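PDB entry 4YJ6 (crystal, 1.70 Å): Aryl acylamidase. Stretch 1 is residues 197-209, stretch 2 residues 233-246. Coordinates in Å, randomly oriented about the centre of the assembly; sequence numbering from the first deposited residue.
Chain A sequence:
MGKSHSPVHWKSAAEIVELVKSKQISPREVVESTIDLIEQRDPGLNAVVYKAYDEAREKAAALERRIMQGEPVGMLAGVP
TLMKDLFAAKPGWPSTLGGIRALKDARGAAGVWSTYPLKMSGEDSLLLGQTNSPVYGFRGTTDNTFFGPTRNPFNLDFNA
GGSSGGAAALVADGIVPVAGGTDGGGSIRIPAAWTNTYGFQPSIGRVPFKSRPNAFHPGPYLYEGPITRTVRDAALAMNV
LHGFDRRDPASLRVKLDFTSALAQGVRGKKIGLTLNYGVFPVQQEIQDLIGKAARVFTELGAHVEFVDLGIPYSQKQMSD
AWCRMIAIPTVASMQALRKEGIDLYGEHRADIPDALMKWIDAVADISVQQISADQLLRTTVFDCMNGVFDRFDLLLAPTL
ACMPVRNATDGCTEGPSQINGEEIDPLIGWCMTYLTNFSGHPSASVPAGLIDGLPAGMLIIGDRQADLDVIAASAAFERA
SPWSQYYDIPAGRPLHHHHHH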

# COMPACT_ATOMS: atom_id res chain seq x y z
N THR A 197 8.79 4.74 -4.19
CA THR A 197 8.10 3.80 -5.05
C THR A 197 6.69 4.29 -5.38
O THR A 197 6.19 5.25 -4.80
CB THR A 197 8.08 2.41 -4.43
OG1 THR A 197 7.62 2.48 -3.08
CG2 THR A 197 9.53 1.82 -4.45
N TYR A 198 6.10 3.65 -6.39
CA TYR A 198 4.77 4.06 -6.85
C TYR A 198 3.73 3.15 -6.22
O TYR A 198 3.79 1.93 -6.36
CB TYR A 198 4.76 3.93 -8.36
CG TYR A 198 3.43 4.32 -9.00
CD1 TYR A 198 3.02 5.66 -9.04
CD2 TYR A 198 2.59 3.36 -9.56
CE1 TYR A 198 1.83 6.02 -9.64
CE2 TYR A 198 1.39 3.71 -10.15
CZ TYR A 198 1.01 5.04 -10.19
OH TYR A 198 -0.17 5.38 -10.77
N GLY A 199 2.77 3.74 -5.51
CA GLY A 199 1.78 2.95 -4.80
C GLY A 199 0.42 3.27 -5.37
O GLY A 199 -0.02 4.42 -5.28
N PHE A 200 -0.28 2.26 -5.92
CA PHE A 200 -1.56 2.50 -6.59
C PHE A 200 -2.73 1.97 -5.75
O PHE A 200 -2.84 0.74 -5.55
CB PHE A 200 -1.62 1.83 -7.98
CG PHE A 200 -2.80 2.31 -8.79
CD1 PHE A 200 -2.68 3.44 -9.59
CD2 PHE A 200 -4.02 1.67 -8.72
CE1 PHE A 200 -3.76 3.93 -10.31
CE2 PHE A 200 -5.11 2.14 -9.44
CZ PHE A 200 -4.98 3.29 -10.22
N GLN A 201 -3.59 2.88 -5.28
CA GLN A 201 -4.78 2.54 -4.47
C GLN A 201 -6.02 2.67 -5.38
O GLN A 201 -6.43 3.78 -5.74
CB GLN A 201 -4.89 3.47 -3.24
CG GLN A 201 -6.23 3.32 -2.45
CD GLN A 201 -7.10 4.54 -2.67
OE1 GLN A 201 -6.67 5.66 -2.39
NE2 GLN A 201 -8.31 4.34 -3.19
N PRO A 202 -6.60 1.53 -5.77
CA PRO A 202 -7.68 1.58 -6.77
C PRO A 202 -8.99 2.13 -6.22
O PRO A 202 -9.19 2.20 -5.00
CB PRO A 202 -7.90 0.08 -7.15
CG PRO A 202 -6.87 -0.70 -6.43
CD PRO A 202 -6.32 0.16 -5.30
N SER A 203 -9.90 2.49 -7.13
CA SER A 203 -11.25 2.88 -6.74
C SER A 203 -11.89 1.80 -5.90
O SER A 203 -11.67 0.62 -6.18
CB SER A 203 -12.12 3.04 -8.02
OG SER A 203 -11.63 4.11 -8.81
N ILE A 204 -12.78 2.16 -4.98
CA ILE A 204 -13.51 1.10 -4.27
C ILE A 204 -14.28 0.24 -5.31
O ILE A 204 -14.92 0.74 -6.25
CB ILE A 204 -14.41 1.68 -3.12
CG1 ILE A 204 -15.10 0.53 -2.35
CG2 ILE A 204 -15.50 2.64 -3.70
CD1 ILE A 204 -14.10 -0.43 -1.55
N GLY A 205 -14.22 -1.08 -5.11
CA GLY A 205 -14.87 -2.02 -6.03
C GLY A 205 -14.07 -2.42 -7.24
O GLY A 205 -14.49 -3.32 -7.97
N ARG A 206 -12.95 -1.76 -7.50
CA ARG A 206 -12.13 -2.05 -8.68
C ARG A 206 -11.39 -3.38 -8.52
O ARG A 206 -11.38 -4.20 -9.43
CB ARG A 206 -11.12 -0.89 -8.90
CG ARG A 206 -10.24 -1.06 -10.15
CD ARG A 206 -11.09 -0.99 -11.43
NE ARG A 206 -11.59 0.37 -11.60
CZ ARG A 206 -12.74 0.69 -12.21
NH1 ARG A 206 -13.55 -0.22 -12.71
NH2 ARG A 206 -13.06 1.99 -12.34
N VAL A 207 -10.76 -3.58 -7.37
CA VAL A 207 -10.10 -4.88 -7.03
C VAL A 207 -10.91 -5.52 -5.90
O VAL A 207 -11.25 -4.86 -4.91
CB VAL A 207 -8.65 -4.60 -6.54
CG1 VAL A 207 -7.93 -5.91 -6.07
CG2 VAL A 207 -7.85 -3.92 -7.63
N PRO A 208 -11.25 -6.80 -6.03
CA PRO A 208 -12.07 -7.42 -4.98
C PRO A 208 -11.40 -7.34 -3.62
O PRO A 208 -10.17 -7.44 -3.54
CB PRO A 208 -12.16 -8.91 -5.41
CG PRO A 208 -11.82 -8.94 -6.88
CD PRO A 208 -10.93 -7.72 -7.16
N PHE A 209 -12.18 -7.12 -2.56
CA PHE A 209 -11.65 -7.23 -1.21
C PHE A 209 -12.58 -8.16 -0.45
O PHE A 209 -13.79 -7.92 -0.44
CB PHE A 209 -11.62 -5.85 -0.51
CG PHE A 209 -10.74 -5.86 0.71
CD1 PHE A 209 -11.19 -6.43 1.90
CD2 PHE A 209 -9.45 -5.38 0.64
CE1 PHE A 209 -10.36 -6.51 3.02
CE2 PHE A 209 -8.58 -5.43 1.76
CZ PHE A 209 -9.05 -6.00 2.96
N ASP A 233 4.47 -1.01 -14.69
CA ASP A 233 4.35 -2.28 -13.95
C ASP A 233 3.08 -2.26 -13.12
O ASP A 233 2.46 -3.31 -12.87
CB ASP A 233 5.53 -2.54 -13.03
CG ASP A 233 6.75 -3.12 -13.77
OD1 ASP A 233 6.64 -3.41 -14.98
OD2 ASP A 233 7.77 -3.28 -13.10
N ALA A 234 2.71 -1.10 -12.60
CA ALA A 234 1.49 -1.03 -11.80
C ALA A 234 0.28 -1.26 -12.69
O ALA A 234 -0.68 -1.92 -12.31
CB ALA A 234 1.40 0.35 -11.10
N ALA A 235 0.32 -0.71 -13.90
CA ALA A 235 -0.79 -0.94 -14.83
C ALA A 235 -0.89 -2.42 -15.20
O ALA A 235 -2.00 -2.96 -15.30
CB ALA A 235 -0.63 -0.11 -16.08
N LEU A 236 0.25 -3.08 -15.40
CA LEU A 236 0.22 -4.51 -15.71
C LEU A 236 -0.40 -5.30 -14.51
O LEU A 236 -1.26 -6.18 -14.70
CB LEU A 236 1.63 -5.04 -16.03
CG LEU A 236 2.19 -4.51 -17.36
CD1 LEU A 236 3.64 -4.96 -17.49
CD2 LEU A 236 1.38 -4.91 -18.64
N ALA A 237 0.06 -4.99 -13.29
CA ALA A 237 -0.48 -5.64 -12.10
C ALA A 237 -1.98 -5.34 -11.94
O ALA A 237 -2.76 -6.22 -11.57
CB ALA A 237 0.27 -5.22 -10.85
N MSE A 238 -2.39 -4.12 -12.23
CA MSE A 238 -3.81 -3.78 -12.10
C MSE A 238 -4.64 -4.51 -13.14
O MSE A 238 -5.78 -4.85 -12.87
CB MSE A 238 -4.01 -2.26 -12.26
CG MSE A 238 -3.55 -1.50 -11.04
SE MSE A 238 -4.47 -2.10 -9.45
CE MSE A 238 -6.35 -1.83 -9.94
N ASN A 239 -4.11 -4.75 -14.33
CA ASN A 239 -4.85 -5.55 -15.30
C ASN A 239 -5.15 -6.95 -14.77
O ASN A 239 -6.18 -7.51 -15.11
CB ASN A 239 -4.09 -5.64 -16.63
CG ASN A 239 -4.41 -4.47 -17.53
OD1 ASN A 239 -5.29 -3.66 -17.23
ND2 ASN A 239 -3.75 -4.41 -18.67
N VAL A 240 -4.26 -7.48 -13.95
CA VAL A 240 -4.50 -8.76 -13.31
C VAL A 240 -5.43 -8.64 -12.10
O VAL A 240 -6.32 -9.46 -11.93
CB VAL A 240 -3.14 -9.40 -12.89
CG1 VAL A 240 -3.34 -10.68 -11.94
CG2 VAL A 240 -2.36 -9.81 -14.15
N LEU A 241 -5.21 -7.63 -11.27
CA LEU A 241 -5.88 -7.56 -9.96
C LEU A 241 -7.32 -7.13 -10.08
O LEU A 241 -8.17 -7.61 -9.32
CB LEU A 241 -5.15 -6.54 -9.05
CG LEU A 241 -3.78 -7.06 -8.54
CD1 LEU A 241 -3.03 -5.92 -7.86
CD2 LEU A 241 -3.96 -8.25 -7.56
N HIS A 242 -7.63 -6.20 -10.98
CA HIS A 242 -9.00 -5.65 -11.01
C HIS A 242 -9.98 -6.68 -11.58
O HIS A 242 -9.59 -7.64 -12.28
CB HIS A 242 -9.08 -4.32 -11.77
CG HIS A 242 -9.33 -4.48 -13.24
ND1 HIS A 242 -8.34 -4.89 -14.11
CD2 HIS A 242 -10.43 -4.25 -13.99
CE1 HIS A 242 -8.84 -4.93 -15.34
NE2 HIS A 242 -10.10 -4.55 -15.29
N GLY A 243 -11.27 -6.47 -11.29
CA GLY A 243 -12.33 -7.20 -11.96
C GLY A 243 -13.43 -7.68 -11.03
O GLY A 243 -13.26 -7.79 -9.83
N PHE A 244 -14.57 -7.95 -11.63
CA PHE A 244 -15.79 -8.33 -10.90
C PHE A 244 -15.59 -9.57 -10.03
O PHE A 244 -14.99 -10.57 -10.45
CB PHE A 244 -16.90 -8.58 -11.93
CG PHE A 244 -18.20 -8.98 -11.32
CD1 PHE A 244 -18.93 -8.08 -10.56
CD2 PHE A 244 -18.71 -10.27 -11.53
CE1 PHE A 244 -20.14 -8.46 -10.01
CE2 PHE A 244 -19.93 -10.66 -10.96
CZ PHE A 244 -20.66 -9.76 -10.22
N ASP A 245 -16.13 -9.51 -8.81
CA ASP A 245 -16.29 -10.70 -7.98
C ASP A 245 -17.57 -10.48 -7.19
O ASP A 245 -17.62 -9.54 -6.37
CB ASP A 245 -15.09 -10.83 -7.04
CG ASP A 245 -15.17 -12.06 -6.15
OD1 ASP A 245 -16.27 -12.58 -5.93
OD2 ASP A 245 -14.11 -12.50 -5.68
N ARG A 246 -18.59 -11.31 -7.43
CA ARG A 246 -19.88 -11.09 -6.80
C ARG A 246 -19.79 -11.13 -5.28
O ARG A 246 -20.66 -10.58 -4.60
CB ARG A 246 -20.92 -12.11 -7.34
CG ARG A 246 -20.62 -13.61 -6.98
CD ARG A 246 -21.76 -14.52 -7.52
NE ARG A 246 -21.87 -14.33 -8.97
CZ ARG A 246 -21.15 -14.97 -9.88
NH1 ARG A 246 -20.33 -15.96 -9.55
NH2 ARG A 246 -21.28 -14.63 -11.17
O HOH W 1 -14.13 -6.23 -7.63

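The contact between strand 198-201, with the loop that follows it, and helix 233-241, with the segment beyond its end, is mainly apolar, and it buries 490 Å² counted over both sides. Met238, present as selenomethionine, lies at its centre. With all three chi angles in m, its unbranched chain brings CE to 3.5 Å from Val207 CG2, 3.7 Å from Pro202 CB and 4.0 Å from Arg206 CG, so one flexible residue fills the space among three loop residues. Its SE atom lies 3.9 Å from Phe200 CD2 and approaches that ring obliquely, a sulfur-aromatic type of contact with selenium in place of sulfur. One turn earlier in the helix, Ala234 points toward the strand, and its small side chain lets the edge of the Tyr198 ring come close, with CE2 3.5 Å from CB. Tyr198 and Phe200 alternate with Gly199 and Gln201 along the strand, so both aromatic side chains face the helix while Gln201 points away. Val207 CG2 also packs 4.0 Å from Leu241 CB.

Polar contacts gather where the helix ends. Gly243 N donates a hydrogen bond to Arg206 O (2.9 Å, 160°), and the same oxygen receives a CA-H...O contact from His242 CA at 3.2 Å. Glycine suits position 243 because at its backbone angles a CB would jam against the preceding carbonyl oxygen. Within the second stretch, His242 ND1 donates to Met238 O at 2.8 Å, which ties the imidazole to the last turn of the helix. A water oxygen lies within hydrogen-bonding reach of Gly205 O (3.0 Å) and Gly243 O (2.8 Å), and so sits between the two backbones.

Pro208, whose ring has no polar group to satisfy, closes the contact by packing on backbone and side chain alike: CD lies 3.5 Å from Leu241 O, and CG 3.8 Å from Asp245 CB.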